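Side-chain contacts in ESX-5 secretion system protein EccC5 (Mycobacterium tuberculosis, PDB 6J18), which serves the ESX-5 type VII secretion system, which exports EsxN and several PE_PGRS and PPE proteins, and is seen here as its C-terminal FtsK-type ATP-binding domain: residues A50-G53 with V54-R58; D64-Q67 with G68-A71; P130-P133 with G134-S137; V241-F245 with G246-S250. All coordinates share one frame; numbering follows the deposited sequence.

Contact 1 (A50-G53 with V54-R58); sequences ARFG and VEQVR
Q56 extends its side chain back toward G53, its CB over F52, and with G53 at the N-cap of helix 54-61 this makes one half of a capping box. The backbone N of G53 donates to Q56 OE1 at 2.8 Å in a nearly straight bond (168°), reaching the amide oxygen from above its carbonyl plane. A glycine has no side chain to return the favour, but its carbonyl oxygen takes two amides of the first turn, V57 N at 3.1 Å, lying in the carbonyl plane, and Q56 N from above it. The other arm of the amide is also held, since Q56 NE2 donates to a water that in turn donates to R51 O.

F52 lies beneath the same chain. Q56 CB sits over one face of its ring, a CH-pi contact 3.7 Å from the centroid, while F52 CE2 meets V57 CB at 3.8 Å. I78 of strand 75-79 touches both F52 and V57, and backbone bonds of F52 and V54 to A308 hold the approach to the helix; A50, just upstream, touches the bound ATP. With its CG anti to the backbone N (chi1 -177°), R51 runs out extended beside the helix start. There its guanidinium lies nearly coplanar with the E55 carboxylate, and E55 OE2 comes to its edge 3.5 Å from R51 NH1, a long salt bridge.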
# COMPACT_ATOMS: atom_id res chain seq x y z
N ALA A 50 -1.75 -13.65 -19.15
CA ALA A 50 -2.96 -12.86 -18.94
C ALA A 50 -3.44 -12.97 -17.50
O ALA A 50 -4.16 -12.10 -17.00
CB ALA A 50 -4.05 -13.30 -19.91
N ARG A 51 -3.06 -14.06 -16.84
CA ARG A 51 -3.34 -14.21 -15.41
C ARG A 51 -2.23 -14.98 -14.71
O ARG A 51 -1.72 -15.98 -15.22
CB ARG A 51 -4.67 -14.93 -15.17
CG ARG A 51 -5.00 -15.03 -13.69
CD ARG A 51 -6.10 -16.03 -13.39
NE ARG A 51 -6.39 -16.07 -11.96
CZ ARG A 51 -5.79 -16.90 -11.10
NH1 ARG A 51 -4.88 -17.76 -11.54
NH2 ARG A 51 -6.10 -16.87 -9.81
N PHE A 52 -1.86 -14.50 -13.53
CA PHE A 52 -0.91 -15.18 -12.67
C PHE A 52 -1.44 -15.13 -11.24
O PHE A 52 -1.49 -14.06 -10.64
CB PHE A 52 0.47 -14.54 -12.77
CG PHE A 52 1.59 -15.41 -12.27
CD1 PHE A 52 2.04 -16.48 -13.02
CD2 PHE A 52 2.19 -15.15 -11.05
CE1 PHE A 52 3.07 -17.28 -12.56
CE2 PHE A 52 3.21 -15.95 -10.58
CZ PHE A 52 3.66 -17.02 -11.34
N GLY A 53 -1.85 -16.27 -10.71
CA GLY A 53 -2.48 -16.33 -9.40
C GLY A 53 -1.53 -16.07 -8.26
O GLY A 53 -0.32 -16.25 -8.39
N VAL A 54 -2.08 -15.64 -7.12
CA VAL A 54 -1.27 -15.38 -5.94
C VAL A 54 -0.67 -16.69 -5.42
O VAL A 54 0.39 -16.71 -4.81
CB VAL A 54 -2.09 -14.68 -4.82
CG1 VAL A 54 -3.24 -15.56 -4.36
CG2 VAL A 54 -1.19 -14.29 -3.65
N GLU A 55 -1.36 -17.80 -5.69
CA GLU A 55 -0.85 -19.11 -5.31
C GLU A 55 0.39 -19.44 -6.13
O GLU A 55 1.29 -20.15 -5.66
CB GLU A 55 -1.93 -20.19 -5.50
CG GLU A 55 -2.32 -20.48 -6.95
CD GLU A 55 -3.22 -19.41 -7.55
OE1 GLU A 55 -3.69 -18.52 -6.81
OE2 GLU A 55 -3.45 -19.47 -8.78
N GLN A 56 0.45 -18.92 -7.35
CA GLN A 56 1.58 -19.15 -8.24
C GLN A 56 2.79 -18.32 -7.83
O GLN A 56 3.92 -18.82 -7.84
CB GLN A 56 1.19 -18.84 -9.69
CG GLN A 56 0.17 -19.80 -10.29
CD GLN A 56 -0.27 -19.39 -11.68
OE1 GLN A 56 -1.30 -18.75 -11.86
NE2 GLN A 56 0.52 -19.77 -12.69
N VAL A 57 2.57 -17.07 -7.45
CA VAL A 57 3.68 -16.20 -7.06
C VAL A 57 4.25 -16.64 -5.71
O VAL A 57 5.42 -16.40 -5.42
CB VAL A 57 3.25 -14.71 -7.00
CG1 VAL A 57 2.40 -14.43 -5.76
CG2 VAL A 57 4.47 -13.80 -7.02
N ARG A 58 3.44 -17.32 -4.91
CA ARG A 58 3.88 -17.82 -3.62
C ARG A 58 4.80 -19.03 -3.78
O ARG A 58 5.71 -19.24 -2.98
CB ARG A 58 2.68 -18.17 -2.74
CG ARG A 58 2.04 -16.94 -2.11
CD ARG A 58 0.75 -17.27 -1.37
NE ARG A 58 0.23 -16.09 -0.69
CZ ARG A 58 -1.01 -15.97 -0.24
NH1 ARG A 58 -1.88 -16.96 -0.40
NH2 ARG A 58 -1.39 -14.86 0.38
O HOH W 1 -0.21 -18.40 -15.50

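Contact 2 (D64-Q67 with G68-A71); sequences DTRQ and GVGA
V69 and A71 come back against the chain that precedes them, each with its CB directed toward residues 64-67. The branches of V69 divide the work. CG2, placed between the backbone N and the carbonyl carbon, meets R66 CB at 4.0 Å and lies over one face of the R66 guanidinium, near its rim, at 4.1 Å from CZ; CG1 instead approaches the carbonyl oxygen of Q67. A71 touches backbone with its methyl: CB is 3.6 Å from R66 O and 3.9 Å from D64 O. Q67 directs its CB away from residues 68-71 overall, though CB touches the backbone N of G68, a residue that takes a positive phi.

This loop joins helix 54-61 to strand 75-79, and an Asx turn shapes its first half: D64 OD1 accepts the backbone N of R66 at 3.1 Å. The same oxygen receives R66 NE from the opposite face of the carboxylate plane, while R66 NH2 reaches D64 OD2 at 2.8 Å. The arginine thus grips the acid side-on with two nitrogens, a salt bridge that fixes the flat surface on which V69 rests. Bending at chi3 (-56°) swings the guanidinium back toward the acid. Strand 85-87 adds second partners, with Y87 OH bonded to D64 OD2 and P85 O to R66 NH2.

Inside the bend a single water replaces direct backbone bonds, donating to R66 O at 2.8 Å and accepting from V69 N and, at 2.8 Å, from A71 N.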
# COMPACT_ATOMS: atom_id res chain seq x y z
N ASP A 64 12.88 -17.97 -3.77
CA ASP A 64 13.56 -16.75 -4.20
C ASP A 64 14.46 -16.20 -3.09
O ASP A 64 13.98 -15.79 -2.04
CB ASP A 64 12.53 -15.70 -4.62
CG ASP A 64 13.16 -14.46 -5.21
OD1 ASP A 64 14.38 -14.46 -5.47
OD2 ASP A 64 12.42 -13.47 -5.42
N THR A 65 15.77 -16.20 -3.34
CA THR A 65 16.73 -15.68 -2.37
C THR A 65 17.54 -14.53 -2.95
O THR A 65 18.60 -14.19 -2.42
CB THR A 65 17.70 -16.77 -1.88
OG1 THR A 65 18.23 -17.48 -3.00
CG2 THR A 65 16.98 -17.75 -0.96
N ARG A 66 17.04 -13.93 -4.03
CA ARG A 66 17.69 -12.78 -4.65
C ARG A 66 17.88 -11.64 -3.65
O ARG A 66 17.10 -11.50 -2.71
CB ARG A 66 16.89 -12.27 -5.84
CG ARG A 66 16.96 -13.14 -7.08
CD ARG A 66 16.01 -12.60 -8.13
NE ARG A 66 14.65 -12.50 -7.61
CZ ARG A 66 13.70 -11.73 -8.13
NH1 ARG A 66 13.96 -10.97 -9.18
NH2 ARG A 66 12.49 -11.71 -7.58
N GLN A 67 18.91 -10.84 -3.87
CA GLN A 67 19.19 -9.71 -3.00
C GLN A 67 18.61 -8.41 -3.56
O GLN A 67 18.44 -8.27 -4.77
CB GLN A 67 20.70 -9.55 -2.78
CG GLN A 67 21.47 -8.95 -3.96
CD GLN A 67 21.81 -9.96 -5.03
OE1 GLN A 67 21.23 -11.04 -5.11
NE2 GLN A 67 22.78 -9.62 -5.88
N GLY A 68 18.29 -7.49 -2.66
CA GLY A 68 17.90 -6.14 -3.04
C GLY A 68 16.59 -5.97 -3.78
O GLY A 68 16.39 -4.95 -4.45
N VAL A 69 15.70 -6.95 -3.68
CA VAL A 69 14.41 -6.85 -4.35
C VAL A 69 13.25 -6.97 -3.35
O VAL A 69 12.08 -6.92 -3.74
CB VAL A 69 14.25 -7.93 -5.43
CG1 VAL A 69 15.28 -7.72 -6.54
CG2 VAL A 69 14.38 -9.32 -4.83
N GLY A 70 13.58 -7.11 -2.08
CA GLY A 70 12.58 -7.22 -1.04
C GLY A 70 12.07 -8.65 -0.87
O GLY A 70 10.96 -8.86 -0.39
N ALA A 71 12.90 -9.61 -1.27
CA ALA A 71 12.55 -11.02 -1.14
C ALA A 71 12.27 -11.37 0.32
O ALA A 71 12.90 -10.83 1.23
CB ALA A 71 13.66 -11.90 -1.69
O HOH W 2 15.68 -9.31 -1.79

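Contact 3 (P130-P133 with G134-S137); sequences PPAP and GRPS
A type II beta turn runs from A132 to R135, its end residues, closed by a hydrogen bond from R135 N to A132 O of 3.2 Å and 159°, the donor tilted somewhat from the carbonyl plane. P133 and G134 occupy the corners. The first suits the fixed phi of a proline; at the second, phi is 90°, and the backbone angles by themselves call for glycine. Just below the turn a water adds a second link, donating to A132 O and, at 2.7 Å, to R135 O, so that A132 O is met by two partners.

The side chains add modest contacts on this exposed loop between strands 122-123 and 137-143. R135 packs with its root rather than its charge: CB is 3.4 Å from A132 O, and CG lies 4.2 Å from A132 CB. Beyond, the chain leads away, and its NH2 makes a weak hydrogen bond with R119 O. A122 of strand 122-123 touches both P131 and S137. Between these two, S137 OG, beside its own backbone N (chi1 -61°), rests alongside the P131 ring, 3.5 Å from CB and 3.6 Å from CG.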
# COMPACT_ATOMS: atom_id res chain seq x y z
N PRO A 130 -1.11 -12.35 21.53
CA PRO A 130 0.32 -12.06 21.35
C PRO A 130 0.91 -12.93 20.25
O PRO A 130 0.56 -14.11 20.15
CB PRO A 130 0.93 -12.41 22.72
CG PRO A 130 -0.21 -12.42 23.67
CD PRO A 130 -1.41 -12.84 22.88
N PRO A 131 1.79 -12.36 19.42
CA PRO A 131 2.33 -13.08 18.26
C PRO A 131 3.26 -14.23 18.66
O PRO A 131 3.86 -14.19 19.74
CB PRO A 131 3.11 -12.00 17.51
CG PRO A 131 3.52 -11.04 18.57
CD PRO A 131 2.38 -11.02 19.55
N ALA A 132 3.35 -15.24 17.81
CA ALA A 132 4.31 -16.32 17.99
C ALA A 132 5.72 -15.72 17.97
O ALA A 132 5.96 -14.72 17.29
CB ALA A 132 4.15 -17.38 16.91
N PRO A 133 6.66 -16.33 18.73
CA PRO A 133 8.01 -15.79 18.86
C PRO A 133 8.71 -15.57 17.51
O PRO A 133 8.71 -16.46 16.66
CB PRO A 133 8.75 -16.86 19.68
CG PRO A 133 7.89 -18.09 19.58
CD PRO A 133 6.49 -17.58 19.49
N GLY A 134 9.29 -14.38 17.33
CA GLY A 134 10.05 -14.07 16.14
C GLY A 134 9.24 -13.46 15.01
O GLY A 134 9.80 -12.93 14.05
N ARG A 135 7.91 -13.54 15.11
CA ARG A 135 7.04 -13.04 14.05
C ARG A 135 6.76 -11.55 14.17
O ARG A 135 6.49 -11.05 15.26
CB ARG A 135 5.72 -13.81 14.03
CG ARG A 135 5.84 -15.27 13.65
CD ARG A 135 4.54 -15.76 13.01
NE ARG A 135 4.44 -15.36 11.61
CZ ARG A 135 3.32 -15.39 10.90
NH1 ARG A 135 2.19 -15.81 11.45
NH2 ARG A 135 3.34 -15.01 9.63
N PRO A 136 6.81 -10.83 13.04
CA PRO A 136 6.33 -9.45 12.99
C PRO A 136 4.81 -9.41 13.00
O PRO A 136 4.18 -10.41 12.64
CB PRO A 136 6.89 -8.93 11.67
CG PRO A 136 6.98 -10.14 10.81
CD PRO A 136 7.34 -11.27 11.74
N SER A 137 4.23 -8.29 13.42
CA SER A 137 2.78 -8.17 13.47
C SER A 137 2.29 -7.06 12.55
O SER A 137 3.00 -6.07 12.34
CB SER A 137 2.31 -7.90 14.91
OG SER A 137 2.68 -8.96 15.77
O HOH W 3 6.79 -11.76 17.80

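Contact 4 (V241-F245 with G246-S250); sequences VTRTF and GGWSS
The end of strand 237-244, which lies between strands 96-100 and 203-208 in the nucleotide-binding sheet of this FtsK-type domain, runs into a type II beta turn from F245 to W248. R243, from the strand, binds a backbone carbonyl of the turn with its side chain. R243 NH1 donates to G246 O at 3.0 Å in an almost linear bond (178°); the oxygen lies in the guanidinium plane, whereas the nitrogen stands well above the carbonyl plane of G246. The same nitrogen makes a weak bond to T244 O. G247 O lies over one face of the group, 3.6 Å from NH2. An extended chain, with CG anti to the backbone N (chi1 -172°), carries R243 this far, and on the way its CD passes W248 CE3 at 4.0 Å.

The turn's own closing bond, from W248 N to F245 O, is weak at 3.1 Å. E276 OE2 supplies a further acceptor for both W248 N and G247 N. F245 and W248 set their rings nearly parallel, 10° apart, but slid so far that they barely overlap, the centroid of the W248 five-membered ring lying 5.8 Å from the centroid of the F245 ring. T99 and I279 touch both aromatics.

T244 comes within about 5 Å of the bound ATP, side chain to ligand, and F245 lies next to G100 of the predicted ATP-binding loop. Neutral carbonyl oxygens would be expected to take up part of the R243 charge, and an acidic residue receives the amides, so the turn probably depends on R243 and E276 as well as on its weak closing bond.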
# COMPACT_ATOMS: atom_id res chain seq x y z
N VAL A 241 -2.15 3.11 -1.57
CA VAL A 241 -3.31 3.84 -2.09
C VAL A 241 -3.54 3.59 -3.58
O VAL A 241 -2.60 3.46 -4.36
CB VAL A 241 -3.13 5.37 -1.86
CG1 VAL A 241 -4.32 6.14 -2.39
CG2 VAL A 241 -2.93 5.67 -0.38
N THR A 242 -4.81 3.52 -3.98
CA THR A 242 -5.17 3.45 -5.39
C THR A 242 -6.02 4.65 -5.80
O THR A 242 -6.73 5.24 -4.99
CB THR A 242 -5.95 2.17 -5.73
OG1 THR A 242 -7.27 2.24 -5.17
CG2 THR A 242 -5.24 0.94 -5.19
N ARG A 243 -5.93 5.01 -7.08
CA ARG A 243 -6.75 6.08 -7.64
C ARG A 243 -7.04 5.83 -9.11
O ARG A 243 -6.17 5.33 -9.83
CB ARG A 243 -6.07 7.44 -7.47
CG ARG A 243 -6.96 8.62 -7.85
CD ARG A 243 -6.15 9.89 -8.07
NE ARG A 243 -7.01 11.06 -8.25
CZ ARG A 243 -7.63 11.36 -9.38
NH1 ARG A 243 -7.50 10.58 -10.45
NH2 ARG A 243 -8.40 12.44 -9.45
N THR A 244 -8.25 6.16 -9.55
CA THR A 244 -8.58 6.10 -10.96
C THR A 244 -7.69 7.06 -11.75
O THR A 244 -7.29 8.10 -11.24
CB THR A 244 -10.06 6.43 -11.22
OG1 THR A 244 -10.41 7.63 -10.51
CG2 THR A 244 -10.95 5.29 -10.74
N PHE A 245 -7.37 6.69 -12.98
CA PHE A 245 -6.38 7.43 -13.76
C PHE A 245 -6.91 8.75 -14.31
O PHE A 245 -6.14 9.67 -14.57
CB PHE A 245 -5.86 6.56 -14.91
CG PHE A 245 -4.69 7.14 -15.64
CD1 PHE A 245 -3.45 7.21 -15.04
CD2 PHE A 245 -4.83 7.60 -16.93
CE1 PHE A 245 -2.37 7.74 -15.71
CE2 PHE A 245 -3.76 8.13 -17.61
CZ PHE A 245 -2.52 8.21 -17.00
N GLY A 246 -8.23 8.83 -14.49
CA GLY A 246 -8.86 10.03 -14.99
C GLY A 246 -8.58 11.25 -14.13
O GLY A 246 -8.96 11.30 -12.96
N GLY A 247 -7.91 12.24 -14.71
CA GLY A 247 -7.57 13.46 -14.00
C GLY A 247 -6.40 13.28 -13.05
O GLY A 247 -6.34 13.90 -11.99
N TRP A 248 -5.45 12.42 -13.44
CA TRP A 248 -4.32 12.09 -12.57
C TRP A 248 -3.36 13.25 -12.35
O TRP A 248 -2.96 13.51 -11.22
CB TRP A 248 -3.55 10.90 -13.14
CG TRP A 248 -2.24 10.68 -12.43
CD1 TRP A 248 -1.01 11.10 -12.84
CD2 TRP A 248 -2.04 10.02 -11.17
NE1 TRP A 248 -0.06 10.73 -11.92
CE2 TRP A 248 -0.66 10.07 -10.89
CE3 TRP A 248 -2.90 9.39 -10.27
CZ2 TRP A 248 -0.12 9.50 -9.74
CZ3 TRP A 248 -2.36 8.83 -9.12
CH2 TRP A 248 -0.98 8.89 -8.87
N SER A 249 -2.98 13.93 -13.42
CA SER A 249 -2.00 15.01 -13.31
C SER A 249 -2.58 16.17 -12.49
O SER A 249 -1.83 16.97 -11.92
CB SER A 249 -1.57 15.50 -14.70
OG SER A 249 -2.63 16.16 -15.36
N SER A 250 -3.90 16.23 -12.42
CA SER A 250 -4.58 17.25 -11.63
C SER A 250 -4.90 16.75 -10.23
O SER A 250 -5.66 17.38 -9.49
CB SER A 250 -5.87 17.69 -12.33
OG SER A 250 -6.83 18.13 -11.39

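Overall arrangement
All four contacts are local, between residues close in sequence, yet their chemistry follows their place in the fold. Contact 1, partly buried at a helix start beside the ATP, combines helix capping with ring contacts; contact 4, largely at the surface where a sheet strand ends near the predicted ATP-binding loop, uses an arginine on backbone carbonyls. Contacts 2 and 3 are also surface contacts, but away from the annotated sites, and in both a water spans backbone atoms. Contacts 3 and 4 share the type II turn with glycine third, but on opposite sides of the chain's centre, about 37 Å apart between centres. Helix 54-61 links contact 1 to contact 2, whose centres are about 18 Å apart without touching.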